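Local structure of probable glutathione reductase (Sinorhizobium meliloti, 4DNA) at residues G21-A26 / E320-I325; L27-A32 / T327-N332. The protein probably catalyses the NADPH-dependent reduction of glutathione disulfide to glutathione, working as a homodimer with one FAD per subunit. All coordinates share one frame; numbering follows the deposited sequence.

Contact 1 of 2, residues G21-A26 / E320-I325; sequences GRLAAA and EAMCFI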
# COMPACT_ATOMS: atom_id res chain seq x y z
N GLY A 21 -7.05 -9.12 30.15
CA GLY A 21 -7.91 -8.57 31.20
C GLY A 21 -9.25 -8.10 30.67
O GLY A 21 -10.30 -8.56 31.12
N ARG A 22 -9.20 -7.19 29.69
CA ARG A 22 -10.41 -6.63 29.10
C ARG A 22 -11.30 -7.74 28.63
O ARG A 22 -12.46 -7.78 29.01
CB ARG A 22 -10.08 -5.68 27.94
CG ARG A 22 -11.20 -4.72 27.57
CD ARG A 22 -10.89 -3.92 26.30
NE ARG A 22 -11.09 -4.73 25.10
CZ ARG A 22 -10.12 -5.12 24.27
NH1 ARG A 22 -8.85 -4.74 24.48
NH2 ARG A 22 -10.42 -5.87 23.21
N LEU A 23 -10.78 -8.67 27.84
CA LEU A 23 -11.62 -9.75 27.34
C LEU A 23 -12.29 -10.50 28.48
O LEU A 23 -13.51 -10.61 28.51
CB LEU A 23 -10.84 -10.73 26.45
CG LEU A 23 -10.61 -10.40 24.97
CD1 LEU A 23 -9.98 -11.59 24.28
CD2 LEU A 23 -11.89 -9.99 24.28
N ALA A 24 -11.48 -10.97 29.44
CA ALA A 24 -11.96 -11.79 30.55
C ALA A 24 -12.97 -11.09 31.46
O ALA A 24 -13.94 -11.71 31.91
CB ALA A 24 -10.79 -12.31 31.37
N ALA A 25 -12.73 -9.81 31.73
CA ALA A 25 -13.64 -9.00 32.54
C ALA A 25 -14.99 -8.87 31.84
O ALA A 25 -16.04 -9.01 32.47
CB ALA A 25 -13.05 -7.62 32.80
N ALA A 26 -14.93 -8.63 30.53
CA ALA A 26 -16.12 -8.55 29.69
C ALA A 26 -16.89 -9.88 29.60
O ALA A 26 -17.87 -9.99 28.85
CB ALA A 26 -15.75 -8.05 28.30
N GLU A 320 -2.16 -14.60 21.04
CA GLU A 320 -1.92 -15.47 22.19
C GLU A 320 -2.95 -15.27 23.31
O GLU A 320 -3.38 -16.25 23.93
CB GLU A 320 -0.52 -15.22 22.76
CG GLU A 320 0.61 -15.76 21.90
CD GLU A 320 1.98 -15.32 22.41
OE1 GLU A 320 2.03 -14.53 23.38
OE2 GLU A 320 3.01 -15.77 21.84
N ALA A 321 -3.33 -14.02 23.54
CA ALA A 321 -4.24 -13.64 24.61
C ALA A 321 -5.68 -14.04 24.33
O ALA A 321 -6.44 -14.35 25.26
CB ALA A 321 -4.14 -12.15 24.86
N MSE A 322 -6.06 -14.02 23.06
CA MSE A 322 -7.38 -14.45 22.65
C MSE A 322 -7.42 -15.94 22.74
O MSE A 322 -8.33 -16.50 23.33
CB MSE A 322 -7.68 -14.03 21.23
CG MSE A 322 -7.71 -12.51 21.15
SE MSE A 322 -8.40 -11.98 19.37
CE MSE A 322 -7.06 -12.86 18.18
N CYS A 323 -6.42 -16.59 22.18
CA CYS A 323 -6.31 -18.03 22.33
C CYS A 323 -6.34 -18.47 23.78
O CYS A 323 -6.90 -19.52 24.09
CB CYS A 323 -5.09 -18.57 21.60
SG CYS A 323 -5.39 -18.55 19.83
N PHE A 324 -5.78 -17.66 24.67
CA PHE A 324 -5.89 -17.93 26.10
C PHE A 324 -7.35 -17.85 26.59
O PHE A 324 -7.84 -18.79 27.21
CB PHE A 324 -4.99 -17.02 26.94
CG PHE A 324 -5.46 -16.89 28.36
CD1 PHE A 324 -5.34 -17.95 29.24
CD2 PHE A 324 -6.09 -15.73 28.80
CE1 PHE A 324 -5.80 -17.85 30.54
CE2 PHE A 324 -6.55 -15.62 30.10
CZ PHE A 324 -6.41 -16.68 30.97
N ILE A 325 -8.03 -16.72 26.35
CA ILE A 325 -9.42 -16.57 26.77
C ILE A 325 -10.25 -17.76 26.29
O ILE A 325 -11.03 -18.34 27.05
CB ILE A 325 -10.02 -15.22 26.30
CG1 ILE A 325 -10.22 -14.29 27.50
CG2 ILE A 325 -11.38 -15.42 25.63
CD1 ILE A 325 -8.95 -13.68 28.06
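In the Rossmann-type FAD-binding domain, L23 on helix 15-25 meets I325 and M322 on helix 314-329, and A24 meets I325. Helix 15-25 is the helix of the first beta-alpha-beta unit, at whose start S15 and G16 bind FAD. The two helices run nearly parallel, with their local axes 9.9 Å apart at closest approach and crossing at -23°. No hydrogen bond links them here; the contact is aliphatic. I325 reaches across with its longer branch: CG1 lies 3.8 Å from L23 CB, and the terminal CD1 continues to within 4.0 Å of A24 CB. CD1 thus rests against the base of both neighbouring residues of helix 15-25. L23 answers in the other direction. Its CG is anti to the carbonyl carbon (chi1 -82°), which carries the CD1 methyl across to helix 314-329, where it passes I325 CB at 4.2 Å. Trimming I325 to an alanine here removes CG1 and CD1 and would probably leave L23 CB and A24 CB without their partner, opening a gap between the helices. On the sheet side, A24 and F324 both touch L8 of strand 6-11, so the two helices share one face of the parallel sheet; F324 also meets Y302 of strand 301-303 edge-to-face. M322, a selenomethionine whose side chain lies about 12 Å from FAD, bends away at its end and packs on Y450 of the second subunit. Its share in the helix pair is made by the stem of its side chain, with CG 4.0 Å from L23 CD1.

Contact 2 of 2, residues L27-A32 / T327-N332; sequences LGKKVA and TEYKNN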
# COMPACT_ATOMS: atom_id res chain seq x y z
N LEU A 27 -16.44 -10.89 30.34
CA LEU A 27 -17.19 -12.15 30.50
C LEU A 27 -17.73 -12.31 31.93
O LEU A 27 -18.07 -13.42 32.35
CB LEU A 27 -16.34 -13.37 30.08
CG LEU A 27 -16.19 -13.69 28.59
CD1 LEU A 27 -15.10 -14.72 28.37
CD2 LEU A 27 -17.50 -14.17 27.97
N GLY A 28 -17.79 -11.21 32.67
CA GLY A 28 -18.29 -11.20 34.04
C GLY A 28 -17.41 -11.96 35.02
O GLY A 28 -17.91 -12.55 35.98
N LYS A 29 -16.10 -11.95 34.77
CA LYS A 29 -15.13 -12.56 35.68
C LYS A 29 -14.52 -11.48 36.56
O LYS A 29 -14.26 -10.37 36.10
CB LYS A 29 -14.01 -13.28 34.91
CG LYS A 29 -14.45 -14.35 33.91
CD LYS A 29 -14.83 -15.67 34.58
CE LYS A 29 -15.37 -16.67 33.56
NZ LYS A 29 -16.09 -17.81 34.19
N LYS A 30 -14.29 -11.81 37.83
CA LYS A 30 -13.49 -10.96 38.70
C LYS A 30 -12.05 -10.93 38.18
O LYS A 30 -11.31 -11.91 38.31
CB LYS A 30 -13.51 -11.51 40.12
CG LYS A 30 -14.70 -11.09 40.98
CD LYS A 30 -14.25 -10.11 42.04
CE LYS A 30 -14.69 -10.57 43.42
NZ LYS A 30 -13.75 -10.07 44.46
N VAL A 31 -11.65 -9.81 37.58
CA VAL A 31 -10.29 -9.66 37.03
C VAL A 31 -9.56 -8.53 37.74
O VAL A 31 -10.17 -7.53 38.10
CB VAL A 31 -10.32 -9.39 35.50
CG1 VAL A 31 -8.91 -9.27 34.93
CG2 VAL A 31 -11.09 -10.46 34.75
N ALA A 32 -8.26 -8.68 37.94
CA ALA A 32 -7.41 -7.58 38.41
C ALA A 32 -6.16 -7.43 37.53
O ALA A 32 -5.62 -8.43 37.05
CB ALA A 32 -7.04 -7.78 39.87
N THR A 327 -9.10 -20.94 25.20
CA THR A 327 -8.65 -22.13 25.91
C THR A 327 -9.21 -22.21 27.33
O THR A 327 -9.97 -23.12 27.63
CB THR A 327 -7.10 -22.25 25.96
OG1 THR A 327 -6.58 -22.48 24.64
CG2 THR A 327 -6.68 -23.39 26.87
N GLU A 328 -8.85 -21.25 28.17
CA GLU A 328 -9.19 -21.29 29.59
C GLU A 328 -10.67 -21.04 29.89
O GLU A 328 -11.18 -21.50 30.91
CB GLU A 328 -8.31 -20.31 30.37
CG GLU A 328 -8.65 -20.12 31.84
CD GLU A 328 -8.29 -21.32 32.71
OE1 GLU A 328 -7.43 -22.13 32.31
OE2 GLU A 328 -8.88 -21.46 33.81
N TYR A 329 -11.38 -20.34 29.01
CA TYR A 329 -12.75 -19.96 29.34
C TYR A 329 -13.86 -20.50 28.45
O TYR A 329 -14.93 -20.82 28.96
CB TYR A 329 -12.86 -18.44 29.49
CG TYR A 329 -12.06 -17.90 30.66
CD1 TYR A 329 -12.26 -18.41 31.94
CD2 TYR A 329 -11.12 -16.88 30.49
CE1 TYR A 329 -11.55 -17.92 33.03
CE2 TYR A 329 -10.40 -16.38 31.57
CZ TYR A 329 -10.62 -16.90 32.83
OH TYR A 329 -9.93 -16.44 33.91
N LYS A 330 -13.64 -20.58 27.15
CA LYS A 330 -14.68 -21.06 26.23
C LYS A 330 -14.56 -22.56 25.92
O LYS A 330 -15.12 -23.06 24.94
CB LYS A 330 -14.70 -20.24 24.92
CG LYS A 330 -15.07 -18.76 25.05
CD LYS A 330 -16.36 -18.50 25.83
CE LYS A 330 -17.63 -19.00 25.14
NZ LYS A 330 -18.85 -18.90 26.00
N ASN A 331 -13.82 -23.27 26.77
CA ASN A 331 -13.56 -24.71 26.62
C ASN A 331 -13.25 -25.13 25.19
O ASN A 331 -13.57 -26.23 24.75
CB ASN A 331 -14.72 -25.52 27.19
CG ASN A 331 -14.99 -25.18 28.64
OD1 ASN A 331 -14.11 -25.28 29.49
ND2 ASN A 331 -16.22 -24.74 28.92
N ASN A 332 -12.60 -24.22 24.47
CA ASN A 332 -12.28 -24.35 23.07
C ASN A 332 -10.75 -24.35 22.96
O ASN A 332 -10.13 -23.30 22.75
CB ASN A 332 -12.95 -23.17 22.33
CG ASN A 332 -12.56 -23.06 20.87
OD1 ASN A 332 -11.85 -23.90 20.32
ND2 ASN A 332 -13.03 -21.99 20.23
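Y329, in the last turn of helix 314-329, reaches over to L27 and K29 in the turn that follows helix 15-25. Its CB sits 4.5 Å from L27 CD1, a loose apolar touch. A chi1 of -66° sets CG beside the backbone N and turns the ring to the 27-30 turn. Along one flank, K29 CE lies 3.9 Å from Y329 CD1 and also borders Y329 CE1. K29 meets the ring obliquely and through aliphatic carbon; a kink at chi2 (-78°) sends its chain along the ring, running counter to the tyrosine. On the other flank Y329 CE2 packs against A24 CB, and the ring also touches L8. E328 CG sits 3.8 Å above the Y329 ring plane over its centre, covering one face, while the E328 carboxylate continues to R136 and the Y302 hydroxyl. The ring runs on past K29 to its hydroxyl end. No hydrogen bond joins the two segments. The aromatic residue thus closes a surface seam beside the helix-to-strand turn of a Rossmann beta-alpha-beta unit, in which strand 6-11, helix 15-25 and strand 31-35 follow one another and the two strands pair in parallel.

Overall arrangement
From the N terminus the chain lays down strand 6-11 and helix 15-25, turns at 27-30 and enters strand 31-35. It then completes most of the FAD-domain sheet (strands 109-112 and 137-139) and passes through the second parallel sheet, with strands 172-176 and 195-199, before returning by strand 301-303 to helix 314-329. Contact 1 closes this loop across 293 intervening residues and contact 2 across 294. Their segments alternate, so the loops cross; neither lies within the other. Centred 7 Å apart, they touch where V31 CG2 packs on A24 and A25. Together they fasten the late helix alongside the first helix and its exit turn, on one face of the parallel sheet.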